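Local coordinates for structural protein VP1 (Trichodysplasia spinulosa-associated polyomavirus, PDB 4U60), which forms the jelly-roll pentamers of the viral coat and binds sialylated glycans, consistent with engagement of glycolipids on host cells, at residues N198-Y203 with L236-G241; D240-S245 with I271-R276; F133-E138 with T225-E230; L140-L145 with G184-E189. All blocks are in the same frame, centred on the assembly; numbering follows the deposited sequence.

Contact 1 of 4, residues N198-Y203 with L236-G241; sequences NENTRY and LCKGDG. With EDO (1,2-ethanediol), chain S.
The flat carboxamide of N200 meets the backbone of L236 with both of its polar atoms. L236 N donates to N200 OD1 over 2.8 Å, with the donor tilted 15° from the carbonyl plane of N200. N200 ND2 returns a bond of 2.8 Å to L236 O, and this one lies in the planes of both groups. Each N-H...O angle is 169°, nearly straight. Asparagine suits the place because its amide carries the same donor and acceptor as a peptide group. It ties the turn entering strand 201-208 of the jelly-roll, a type I turn from N198 to T201, to the loop leading into strand 241-254. CG stands anti to the backbone N (chi1 -162°), which swings the amide across to that loop.

A second flat group, the guanidinium of R202, has in plane at its edge the carbonyl carbon of E199 and C1 of an ethanediol probably taken from the crystallisation liquor. R202 NH2 donates to EDO O1 at 2.8 Å, and EDO O2 donates to N200 OD1 at 2.9 Å, giving OD1 a second donor. R202 NH1 bonds weakly to E199 O, while R202 NE is held by L227 O. The extended K238 chain passes N200, with CE 3.9 Å from ND2, and its NZ forms a salt bridge with E138 OE2, the same oxygen that accepts a hydrogen bond from N200 ND2.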
loop_
_atom_site.group_PDB
_atom_site.type_symbol
_atom_site.label_atom_id
_atom_site.label_comp_id
_atom_site.label_asym_id
_atom_site.label_seq_id
_atom_site.Cartn_x
_atom_site.Cartn_y
_atom_site.Cartn_z
ATOM N N ASN C 198 7.081 13.085 27.124
ATOM C CA ASN C 198 5.887 12.266 26.877
ATOM C C ASN C 198 6.018 10.813 27.328
ATOM O O ASN C 198 5.452 9.899 26.719
ATOM C CB ASN C 198 5.473 12.375 25.394
ATOM C CG ASN C 198 4.855 13.713 25.081
ATOM O OD1 ASN C 198 3.900 14.117 25.738
ATOM N ND2 ASN C 198 5.417 14.439 24.139
ATOM N N GLU C 199 6.693 10.618 28.439
ATOM C CA GLU C 199 6.844 9.303 29.024
ATOM C C GLU C 199 5.494 8.743 29.526
ATOM O O GLU C 199 5.318 7.540 29.615
ATOM C CB GLU C 199 7.859 9.363 30.169
ATOM C CG GLU C 199 9.259 9.808 29.715
ATOM C CD GLU C 199 9.544 11.327 29.727
ATOM O OE1 GLU C 199 8.613 12.177 29.853
ATOM O OE2 GLU C 199 10.765 11.667 29.600
ATOM N N ASN C 200 4.556 9.641 29.806
ATOM C CA ASN C 200 3.276 9.306 30.366
ATOM C C ASN C 200 2.109 9.589 29.406
ATOM O O ASN C 200 0.981 9.732 29.837
ATOM C CB ASN C 200 3.127 10.106 31.672
ATOM C CG ASN C 200 2.052 9.557 32.582
ATOM O OD1 ASN C 200 1.834 8.347 32.661
ATOM N ND2 ASN C 200 1.391 10.462 33.316
ATOM N N THR C 201 2.401 9.634 28.106
ATOM C CA THR C 201 1.410 9.787 27.032
ATOM C C THR C 201 1.771 8.842 25.901
ATOM O O THR C 201 2.943 8.600 25.640
ATOM C CB THR C 201 1.373 11.245 26.524
ATOM O OG1 THR C 201 0.854 12.082 27.581
ATOM C CG2 THR C 201 0.557 11.410 25.233
ATOM N N ARG C 202 0.780 8.318 25.215
ATOM C CA ARG C 202 1.027 7.599 23.965
ATOM C C ARG C 202 0.461 8.444 22.851
ATOM O O ARG C 202 -0.667 8.921 22.949
ATOM C CB ARG C 202 0.325 6.248 23.973
ATOM C CG ARG C 202 0.569 5.420 25.216
ATOM C CD ARG C 202 2.046 5.121 25.457
ATOM N NE ARG C 202 2.136 4.283 26.638
ATOM C CZ ARG C 202 2.623 4.645 27.820
ATOM N NH1 ARG C 202 3.229 5.824 28.024
ATOM N NH2 ARG C 202 2.530 3.786 28.802
ATOM N N TYR C 203 1.221 8.635 21.784
ATOM C CA TYR C 203 0.703 9.373 20.622
ATOM C C TYR C 203 1.011 8.640 19.315
ATOM O O TYR C 203 1.970 7.871 19.223
ATOM C CB TYR C 203 1.221 10.832 20.553
ATOM C CG TYR C 203 2.724 10.984 20.494
ATOM C CD1 TYR C 203 3.420 10.876 19.287
ATOM C CD2 TYR C 203 3.453 11.262 21.645
ATOM C CE1 TYR C 203 4.804 11.023 19.243
ATOM C CE2 TYR C 203 4.827 11.418 21.619
ATOM C CZ TYR C 203 5.500 11.290 20.424
ATOM O OH TYR C 203 6.860 11.429 20.386
ATOM N N LEU C 236 -0.465 7.024 33.583
ATOM C CA LEU C 236 -0.969 7.167 34.965
ATOM C C LEU C 236 -1.492 8.585 35.140
ATOM O O LEU C 236 -0.795 9.553 34.848
ATOM C CB LEU C 236 0.119 6.822 35.963
ATOM C CG LEU C 236 0.659 5.389 35.855
ATOM C CD1 LEU C 236 1.880 5.219 36.748
ATOM C CD2 LEU C 236 -0.391 4.356 36.230
ATOM N N CYS C 237 -2.762 8.688 35.518
ATOM C CA CYS C 237 -3.480 9.946 35.463
ATOM C C CYS C 237 -3.248 10.820 36.686
ATOM O O CYS C 237 -3.908 10.669 37.734
ATOM C CB CYS C 237 -4.970 9.661 35.255
ATOM S SG CYS C 237 -5.257 8.933 33.620
ATOM N N LYS C 238 -2.300 11.740 36.530
ATOM C CA LYS C 238 -1.880 12.621 37.604
ATOM C C LYS C 238 -3.008 13.566 37.983
ATOM O O LYS C 238 -3.670 14.146 37.110
ATOM C CB LYS C 238 -0.637 13.387 37.178
ATOM C CG LYS C 238 0.582 12.488 37.005
ATOM C CD LYS C 238 1.776 13.255 36.462
ATOM C CE LYS C 238 3.005 12.354 36.359
ATOM N NZ LYS C 238 4.194 13.068 35.821
ATOM N N GLY C 239 -3.249 13.682 39.280
ATOM C CA GLY C 239 -4.355 14.491 39.787
ATOM C C GLY C 239 -5.717 14.052 39.284
ATOM O O GLY C 239 -6.636 14.868 39.184
ATOM N N ASP C 240 -5.855 12.764 38.967
ATOM C CA ASP C 240 -7.100 12.208 38.415
ATOM C C ASP C 240 -7.586 12.937 37.158
ATOM O O ASP C 240 -8.789 13.107 36.959
ATOM C CB ASP C 240 -8.191 12.211 39.502
ATOM C CG ASP C 240 -7.782 11.436 40.734
ATOM O OD1 ASP C 240 -6.963 10.488 40.609
ATOM O OD2 ASP C 240 -8.251 11.789 41.852
ATOM N N GLY C 241 -6.662 13.296 36.268
ATOM C CA GLY C 241 -7.016 13.917 34.991
ATOM C C GLY C 241 -6.534 13.042 33.859
ATOM O O GLY C 241 -5.395 12.578 33.881
HETATM C C1 EDO S . 3.418 5.467 31.694
HETATM O O1 EDO S . 4.181 4.519 30.939
HETATM C C2 EDO S . 3.724 5.354 33.191
HETATM O O2 EDO S . 3.875 6.656 33.789
#

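Contact 2 of 4, residues D240-S245 with I271-R276; sequences DGLYVS and ILLRKR
The apolar contacts centre on the end of I271, whose CD1 meets two side chains of the facing strand. L242 CD2 reaches it tip to tip at 3.8 Å, and V244 CG2 does the same at 3.7 Å. With CG1 anti to the carbonyl carbon and chi2 extended (160°), the isoleucine sends CD1 outward from its strand into the angle between these two methyls. A looser pairing, L242 CD1 with L273 CD2 at 4.3 Å, continues the row, so the forked tip of L242 spans both residues of the opposite strand. Branched aliphatic residues suit this buried site because their methyls pack closely there and bring no polar atoms that would need partners.

Polar bonding between the segments is absent. The strands are consecutive arms of an antiparallel hairpin, here running at 155°, but with axes 10.9 Å apart they have splayed into the two facing layers of the jelly-roll.

Among their neighbours, strand 241-254 lies between strands 69-74 and 129-136, bonding through its backbone to both, while strand 260-279 lies between 12-29 and 86-99. V135 of strand 129-136 touches both L242 and I271, and V95 of strand 86-99 packs against I271.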
loop_
_atom_site.group_PDB
_atom_site.type_symbol
_atom_site.label_atom_id
_atom_site.label_comp_id
_atom_site.label_asym_id
_atom_site.label_seq_id
_atom_site.Cartn_x
_atom_site.Cartn_y
_atom_site.Cartn_z
ATOM N N ASP C 240 -5.855 12.764 38.967
ATOM C CA ASP C 240 -7.100 12.208 38.415
ATOM C C ASP C 240 -7.586 12.937 37.158
ATOM O O ASP C 240 -8.789 13.107 36.959
ATOM C CB ASP C 240 -8.191 12.211 39.502
ATOM C CG ASP C 240 -7.782 11.436 40.734
ATOM O OD1 ASP C 240 -6.963 10.488 40.609
ATOM O OD2 ASP C 240 -8.251 11.789 41.852
ATOM N N GLY C 241 -6.662 13.296 36.268
ATOM C CA GLY C 241 -7.016 13.917 34.991
ATOM C C GLY C 241 -6.534 13.042 33.859
ATOM O O GLY C 241 -5.395 12.578 33.881
ATOM N N LEU C 242 -7.395 12.830 32.879
ATOM C CA LEU C 242 -7.059 12.088 31.656
ATOM C C LEU C 242 -6.998 13.095 30.533
ATOM O O LEU C 242 -7.929 13.873 30.334
ATOM C CB LEU C 242 -8.152 11.065 31.375
ATOM C CG LEU C 242 -8.082 10.281 30.069
ATOM C CD1 LEU C 242 -6.821 9.434 30.035
ATOM C CD2 LEU C 242 -9.335 9.429 29.934
ATOM N N TYR C 243 -5.929 13.036 29.750
ATOM C CA TYR C 243 -5.706 14.016 28.701
ATOM C C TYR C 243 -5.795 13.355 27.337
ATOM O O TYR C 243 -5.090 12.377 27.076
ATOM C CB TYR C 243 -4.343 14.678 28.932
ATOM C CG TYR C 243 -4.250 15.369 30.288
ATOM C CD1 TYR C 243 -4.136 14.641 31.463
ATOM C CD2 TYR C 243 -4.296 16.745 30.375
ATOM C CE1 TYR C 243 -4.057 15.273 32.686
ATOM C CE2 TYR C 243 -4.219 17.389 31.587
ATOM C CZ TYR C 243 -4.091 16.647 32.736
ATOM O OH TYR C 243 -4.008 17.311 33.922
ATOM N N VAL C 244 -6.658 13.914 26.492
ATOM C CA VAL C 244 -6.921 13.379 25.161
ATOM C C VAL C 244 -6.735 14.502 24.164
ATOM O O VAL C 244 -7.256 15.606 24.364
ATOM C CB VAL C 244 -8.356 12.822 25.076
ATOM C CG1 VAL C 244 -8.616 12.232 23.711
ATOM C CG2 VAL C 244 -8.577 11.786 26.175
ATOM N N SER C 245 -6.013 14.208 23.077
ATOM C CA SER C 245 -5.699 15.234 22.093
ATOM C C SER C 245 -5.758 14.646 20.705
ATOM O O SER C 245 -5.494 13.457 20.542
ATOM C CB SER C 245 -4.295 15.800 22.331
ATOM O OG SER C 245 -4.118 16.208 23.693
ATOM N N ILE C 271 -12.059 4.975 26.302
ATOM C CA ILE C 271 -10.836 4.639 27.007
ATOM C C ILE C 271 -11.153 3.811 28.249
ATOM O O ILE C 271 -12.001 4.181 29.060
ATOM C CB ILE C 271 -10.072 5.923 27.398
ATOM C CG1 ILE C 271 -9.716 6.708 26.133
ATOM C CG2 ILE C 271 -8.846 5.580 28.219
ATOM C CD1 ILE C 271 -9.412 8.163 26.357
ATOM N N LEU C 272 -10.476 2.679 28.369
ATOM C CA LEU C 272 -10.605 1.795 29.517
ATOM C C LEU C 272 -9.505 2.114 30.499
ATOM O O LEU C 272 -8.348 2.187 30.102
ATOM C CB LEU C 272 -10.485 0.346 29.054
ATOM C CG LEU C 272 -10.579 -0.710 30.144
ATOM C CD1 LEU C 272 -12.005 -0.801 30.648
ATOM C CD2 LEU C 272 -10.097 -2.059 29.623
ATOM N N LEU C 273 -9.863 2.305 31.773
ATOM C CA LEU C 273 -8.875 2.589 32.827
ATOM C C LEU C 273 -9.048 1.650 33.991
ATOM O O LEU C 273 -10.152 1.133 34.235
ATOM C CB LEU C 273 -8.975 4.024 33.345
ATOM C CG LEU C 273 -8.825 5.103 32.273
ATOM C CD1 LEU C 273 -10.202 5.630 31.905
ATOM C CD2 LEU C 273 -7.951 6.247 32.727
ATOM N N ARG C 274 -7.956 1.442 34.718
ATOM C CA ARG C 274 -7.938 0.543 35.844
ATOM C C ARG C 274 -7.190 1.189 36.993
ATOM O O ARG C 274 -6.356 2.072 36.789
ATOM C CB ARG C 274 -7.291 -0.795 35.473
ATOM C CG ARG C 274 -5.796 -0.732 35.198
ATOM C CD ARG C 274 -5.249 -2.076 34.765
ATOM N NE ARG C 274 -3.850 -1.992 34.352
ATOM C CZ ARG C 274 -3.195 -2.938 33.665
ATOM N NH1 ARG C 274 -3.795 -4.060 33.303
ATOM N NH2 ARG C 274 -1.925 -2.769 33.341
ATOM N N LYS C 275 -7.491 0.739 38.202
ATOM C CA LYS C 275 -6.835 1.275 39.378
ATOM C C LYS C 275 -5.468 0.644 39.577
ATOM O O LYS C 275 -5.341 -0.582 39.591
ATOM C CB LYS C 275 -7.676 1.046 40.631
ATOM C CG LYS C 275 -8.894 1.938 40.726
ATOM C CD LYS C 275 -9.667 1.668 42.011
ATOM C CE LYS C 275 -11.009 2.387 41.996
ATOM N NZ LYS C 275 -11.831 2.039 43.185
ATOM N N ARG C 276 -4.470 1.506 39.759
ATOM C CA ARG C 276 -3.089 1.098 39.994
ATOM C C ARG C 276 -2.555 1.720 41.292
ATOM O O ARG C 276 -2.631 2.930 41.497
ATOM C CB ARG C 276 -2.214 1.550 38.831
ATOM C CG ARG C 276 -0.714 1.352 39.035
ATOM C CD ARG C 276 -0.298 -0.099 38.871
ATOM N NE ARG C 276 -0.219 -0.465 37.459
ATOM C CZ ARG C 276 0.546 -1.433 36.947
ATOM N NH1 ARG C 276 1.317 -2.182 37.728
ATOM N NH2 ARG C 276 0.542 -1.641 35.631
#

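Contact 3 of 4, residues F133-E138 with T225-E230; sequences FAVGGE and TVLLDE
V135 lays its CG1 methyl against the end of L227, the two side chains crossing at about a right angle. The closest approach is 3.9 Å, from V135 CG1 to L227 CD1, and the same leucine methyl is 4.1 Å from V135 CB. CG1 stands anti to the backbone N (chi1 -178°), which turns it toward the leucine. Unlike the compact valine, L227 has a longer arm, and with chi2 near 168° it carries CD1 well forward to span the 8.1 Å between the CA atoms of V135 and L227. Its flanks pack on A92 and Y204.

A lighter contact lies further back along the strand. F133 CZ is 4.5 Å from T225 OG1, which approaches the ring obliquely. The ring also stacks with that of Y204 and packs on F269 and C246, so a large aromatic is used here to bridge several strands at once. T225, small and beta-branched as suits a strand, is partly exposed and packs on V95 and Y204 as well.

No hydrogen bond joins the segments, as expected for opposite sheets of a beta sandwich. Strand 129-136 is strand E of the viral jelly-roll and belongs to its CHEF sheet, bonded to 201-208 and 241-254. Strand 225-226 runs beside 86-99 in the BIDG sheet, and V135 and L227 meet in the core between the two. Further along the chain, E230 OE2 forms a salt bridge with K96 NZ of a neighbouring subunit.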
loop_
_atom_site.group_PDB
_atom_site.type_symbol
_atom_site.label_atom_id
_atom_site.label_comp_id
_atom_site.label_asym_id
_atom_site.label_seq_id
_atom_site.Cartn_x
_atom_site.Cartn_y
_atom_site.Cartn_z
ATOM N N PHE C 133 -3.604 11.251 17.259
ATOM C CA PHE C 133 -4.277 11.292 18.550
ATOM C C PHE C 133 -3.264 10.929 19.626
ATOM O O PHE C 133 -2.219 10.332 19.362
ATOM C CB PHE C 133 -5.526 10.398 18.624
ATOM C CG PHE C 133 -5.237 8.926 18.640
ATOM C CD1 PHE C 133 -5.075 8.225 17.454
ATOM C CD2 PHE C 133 -5.129 8.249 19.835
ATOM C CE1 PHE C 133 -4.815 6.865 17.450
ATOM C CE2 PHE C 133 -4.855 6.876 19.828
ATOM C CZ PHE C 133 -4.701 6.197 18.635
ATOM N N ALA C 134 -3.575 11.360 20.840
ATOM C CA ALA C 134 -2.739 11.093 21.986
ATOM C C ALA C 134 -3.626 10.913 23.205
ATOM O O ALA C 134 -4.664 11.587 23.352
ATOM C CB ALA C 134 -1.761 12.222 22.205
ATOM N N VAL C 135 -3.252 9.960 24.040
ATOM C CA VAL C 135 -3.910 9.718 25.334
ATOM C C VAL C 135 -2.814 9.658 26.386
ATOM O O VAL C 135 -1.838 8.921 26.240
ATOM C CB VAL C 135 -4.724 8.407 25.339
ATOM C CG1 VAL C 135 -5.430 8.196 26.688
ATOM C CG2 VAL C 135 -5.743 8.387 24.211
ATOM N N GLY C 136 -2.969 10.447 27.447
ATOM C CA GLY C 136 -1.973 10.473 28.513
ATOM C C GLY C 136 -2.516 10.892 29.854
ATOM O O GLY C 136 -3.684 11.247 30.002
ATOM N N GLY C 137 -1.634 10.816 30.838
ATOM C CA GLY C 137 -1.974 11.144 32.210
ATOM C C GLY C 137 -1.572 12.543 32.615
ATOM O O GLY C 137 -1.573 12.874 33.801
ATOM N N GLU C 138 -1.218 13.357 31.637
ATOM C CA GLU C 138 -0.795 14.740 31.857
ATOM C C GLU C 138 -0.815 15.390 30.467
ATOM O O GLU C 138 -0.969 14.689 29.484
ATOM C CB GLU C 138 0.589 14.771 32.487
ATOM C CG GLU C 138 1.668 14.100 31.667
ATOM C CD GLU C 138 2.926 13.963 32.474
ATOM O OE1 GLU C 138 3.792 14.845 32.343
ATOM O OE2 GLU C 138 3.048 13.002 33.269
ATOM N N THR C 225 -6.736 -0.146 20.669
ATOM C CA THR C 225 -5.319 0.233 20.712
ATOM C C THR C 225 -4.838 0.086 22.166
ATOM O O THR C 225 -5.373 0.726 23.050
ATOM C CB THR C 225 -5.140 1.684 20.275
ATOM O OG1 THR C 225 -5.680 1.865 18.950
ATOM C CG2 THR C 225 -3.673 2.069 20.313
ATOM N N VAL C 226 -3.872 -0.785 22.398
ATOM C CA VAL C 226 -3.315 -1.013 23.723
ATOM C C VAL C 226 -2.390 0.155 24.077
ATOM O O VAL C 226 -1.510 0.512 23.298
ATOM C CB VAL C 226 -2.558 -2.357 23.766
ATOM C CG1 VAL C 226 -1.858 -2.547 25.107
ATOM C CG2 VAL C 226 -3.512 -3.516 23.495
ATOM N N LEU C 227 -2.624 0.754 25.248
ATOM C CA LEU C 227 -1.837 1.890 25.735
ATOM C C LEU C 227 -0.731 1.494 26.724
ATOM O O LEU C 227 0.066 2.334 27.151
ATOM C CB LEU C 227 -2.766 2.940 26.362
ATOM C CG LEU C 227 -3.794 3.570 25.412
ATOM C CD1 LEU C 227 -4.813 4.359 26.225
ATOM C CD2 LEU C 227 -3.118 4.479 24.398
ATOM N N LEU C 228 -0.697 0.225 27.101
ATOM C CA LEU C 228 0.368 -0.283 27.969
ATOM C C LEU C 228 1.729 -0.191 27.274
ATOM O O LEU C 228 1.849 -0.443 26.077
ATOM C CB LEU C 228 0.084 -1.727 28.342
ATOM C CG LEU C 228 -1.251 -1.990 29.060
ATOM C CD1 LEU C 228 -1.315 -3.443 29.508
ATOM C CD2 LEU C 228 -1.459 -1.069 30.253
ATOM N N ASP C 229 2.759 0.177 28.018
ATOM C CA ASP C 229 4.105 0.198 27.446
ATOM C C ASP C 229 4.740 -1.187 27.490
ATOM O O ASP C 229 4.077 -2.175 27.831
ATOM C CB ASP C 229 4.953 1.273 28.122
ATOM C CG ASP C 229 5.290 0.969 29.581
ATOM O OD1 ASP C 229 5.140 -0.173 30.062
ATOM O OD2 ASP C 229 5.715 1.928 30.261
ATOM N N GLU C 230 6.034 -1.254 27.158
ATOM C CA GLU C 230 6.773 -2.524 27.138
ATOM C C GLU C 230 6.883 -3.202 28.508
ATOM O O GLU C 230 7.109 -4.411 28.585
ATOM C CB GLU C 230 8.173 -2.348 26.508
ATOM C CG GLU C 230 9.065 -1.285 27.151
ATOM C CD GLU C 230 9.001 0.051 26.436
ATOM O OE1 GLU C 230 7.886 0.598 26.293
ATOM O OE2 GLU C 230 10.064 0.575 26.015
#

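Contact 4 of 4, residues L140-L145 with G184-E189; sequences LELQFL and GAFPVE
From L142 to L145 and from F186 to E189 the two backbones head in similar directions, 33° apart, and close from 9.6 Å between the CA atoms of L142 and F186 to 7.9 Å between those of L145 and E189. L142 makes the main contact: one of its two methyls, CD1, approaches the CD2-CE2 bond of the F186 ring obliquely, 3.5 Å from CD2 and 3.9 Å from CE2. Its CG lies anti to the carbonyl carbon (chi1 -60°), which sends CD1 toward the phenylalanine. The bulky, apolar ring of F186 suits this buried place and also meets W191 edge-to-face.

These pieces belong to the long EF excursion of the VP1 jelly-roll, between strands 129-136 and 201-208, in which strand 141-144 is the middle of a small antiparallel sheet with 177-179 and 191-193. The loop holding F186 packs against this sheet without hydrogen bonds from 140-145. Indeed L145 O and E189 O, 3.4 Å apart, are both acceptors and make no bond.

The buried carboxylate of E189 is satisfied by Y153 OH at OE2 and, at OE1, by NE2 of H109 of a neighbouring subunit, one of the residues seen lining a glycan pocket.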
loop_
_atom_site.group_PDB
_atom_site.type_symbol
_atom_site.label_atom_id
_atom_site.label_comp_id
_atom_site.label_asym_id
_atom_site.label_seq_id
_atom_site.Cartn_x
_atom_site.Cartn_y
_atom_site.Cartn_z
ATOM N N LEU C 140 -0.078 16.756 26.822
ATOM C CA LEU C 140 0.858 16.393 25.773
ATOM C C LEU C 140 1.970 17.430 25.761
ATOM O O LEU C 140 1.700 18.624 25.751
ATOM C CB LEU C 140 0.158 16.337 24.423
ATOM C CG LEU C 140 1.031 16.039 23.207
ATOM C CD1 LEU C 140 1.612 14.625 23.220
ATOM C CD2 LEU C 140 0.264 16.282 21.912
ATOM N N GLU C 141 3.215 16.966 25.781
ATOM C CA GLU C 141 4.370 17.838 25.793
ATOM C C GLU C 141 4.770 18.108 24.347
ATOM O O GLU C 141 4.844 17.196 23.543
ATOM C CB GLU C 141 5.490 17.225 26.630
ATOM C CG GLU C 141 5.147 17.288 28.110
ATOM C CD GLU C 141 5.904 16.302 28.984
ATOM O OE1 GLU C 141 5.899 15.091 28.673
ATOM O OE2 GLU C 141 6.443 16.750 30.037
ATOM N N LEU C 142 4.986 19.384 24.045
ATOM C CA LEU C 142 5.170 19.855 22.670
ATOM C C LEU C 142 6.575 20.401 22.433
ATOM O O LEU C 142 7.201 20.977 23.343
ATOM C CB LEU C 142 4.180 20.973 22.354
ATOM C CG LEU C 142 2.689 20.634 22.454
ATOM C CD1 LEU C 142 1.853 21.898 22.300
ATOM C CD2 LEU C 142 2.290 19.581 21.426
ATOM N N GLN C 143 7.009 20.249 21.189
ATOM C CA GLN C 143 8.247 20.820 20.649
ATOM C C GLN C 143 7.851 21.774 19.537
ATOM O O GLN C 143 7.019 21.450 18.695
ATOM C CB GLN C 143 9.154 19.720 20.100
ATOM C CG GLN C 143 10.356 20.200 19.290
ATOM C CD GLN C 143 11.356 20.961 20.129
ATOM O OE1 GLN C 143 11.773 20.503 21.201
ATOM N NE2 GLN C 143 11.722 22.145 19.674
ATOM N N PHE C 144 8.409 22.974 19.541
ATOM C CA PHE C 144 8.208 23.909 18.437
ATOM C C PHE C 144 9.102 23.508 17.266
ATOM O O PHE C 144 10.305 23.269 17.431
ATOM C CB PHE C 144 8.564 25.323 18.898
ATOM C CG PHE C 144 8.191 26.410 17.931
ATOM C CD1 PHE C 144 6.902 26.879 17.863
ATOM C CD2 PHE C 144 9.145 26.968 17.094
ATOM C CE1 PHE C 144 6.546 27.898 16.995
ATOM C CE2 PHE C 144 8.801 27.988 16.219
ATOM C CZ PHE C 144 7.505 28.417 16.143
ATOM N N LEU C 145 8.525 23.466 16.071
ATOM C CA LEU C 145 9.307 23.285 14.836
ATOM C C LEU C 145 8.471 23.766 13.678
ATOM O O LEU C 145 7.310 23.374 13.553
ATOM C CB LEU C 145 9.742 21.830 14.639
ATOM C CG LEU C 145 10.757 21.599 13.515
ATOM C CD1 LEU C 145 11.617 20.379 13.788
ATOM C CD2 LEU C 145 10.118 21.498 12.150
ATOM N N GLY C 184 -8.005 24.261 20.575
ATOM C CA GLY C 184 -8.191 25.223 19.502
ATOM C C GLY C 184 -7.261 26.427 19.508
ATOM O O GLY C 184 -7.625 27.502 19.025
ATOM N N ALA C 185 -6.037 26.245 19.989
ATOM C CA ALA C 185 -5.114 27.374 20.190
ATOM C C ALA C 185 -3.646 27.139 19.788
ATOM O O ALA C 185 -2.927 28.093 19.502
ATOM C CB ALA C 185 -5.152 27.788 21.641
ATOM N N PHE C 186 -3.199 25.893 19.785
ATOM C CA PHE C 186 -1.824 25.547 19.427
ATOM C C PHE C 186 -1.761 25.093 17.967
ATOM O O PHE C 186 -2.304 24.029 17.627
ATOM C CB PHE C 186 -1.336 24.410 20.339
ATOM C CG PHE C 186 -1.036 24.830 21.747
ATOM C CD1 PHE C 186 -2.052 25.000 22.680
ATOM C CD2 PHE C 186 0.275 25.070 22.146
ATOM C CE1 PHE C 186 -1.752 25.386 23.988
ATOM C CE2 PHE C 186 0.564 25.445 23.445
ATOM C CZ PHE C 186 -0.447 25.617 24.363
ATOM N N PRO C 187 -1.134 25.908 17.090
ATOM C CA PRO C 187 -1.142 25.516 15.669
ATOM C C PRO C 187 -0.378 24.243 15.400
ATOM O O PRO C 187 0.734 24.030 15.905
ATOM C CB PRO C 187 -0.457 26.693 14.974
ATOM C CG PRO C 187 -0.721 27.860 15.872
ATOM C CD PRO C 187 -0.607 27.271 17.263
ATOM N N VAL C 188 -0.954 23.399 14.557
ATOM C CA VAL C 188 -0.242 22.148 14.247
ATOM C C VAL C 188 0.969 22.417 13.370
ATOM O O VAL C 188 1.959 21.674 13.463
ATOM C CB VAL C 188 -1.112 21.001 13.689
ATOM C CG1 VAL C 188 -2.298 20.739 14.613
ATOM C CG2 VAL C 188 -1.525 21.240 12.228
ATOM N N GLU C 189 0.955 23.507 12.601
ATOM C CA GLU C 189 2.080 23.808 11.716
ATOM C C GLU C 189 3.375 24.108 12.458
ATOM O O GLU C 189 4.432 24.050 11.857
ATOM C CB GLU C 189 1.774 25.001 10.806
ATOM C CG GLU C 189 1.690 26.341 11.499
ATOM C CD GLU C 189 1.477 27.481 10.530
ATOM O OE1 GLU C 189 0.658 27.324 9.613
ATOM O OE2 GLU C 189 2.125 28.530 10.673
#

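Overall arrangement
Contacts 1, 2 and 3 form one cluster, with centres 7 to 9 Å apart, at one end of the jelly-roll. Contacts 2 and 3 bridge its two sheets and are joined by backbone bonding between strands 241-254 and 129-136. Contact 1 borders them: C237 SG is 3.9 Å from both L273 CD2 and L242 CD1, and R202 N bonds to V135 O. Contact 4 stands apart in the EF excursion, its centre about 17 Å from that of contact 1, though N198 N still bonds to E141 OE1 at 2.8 Å. Its E189 side chain is about 9 Å from a bound sialic acid, too far for direct contact, and relates to glycan binding through H109 of a neighbouring subunit.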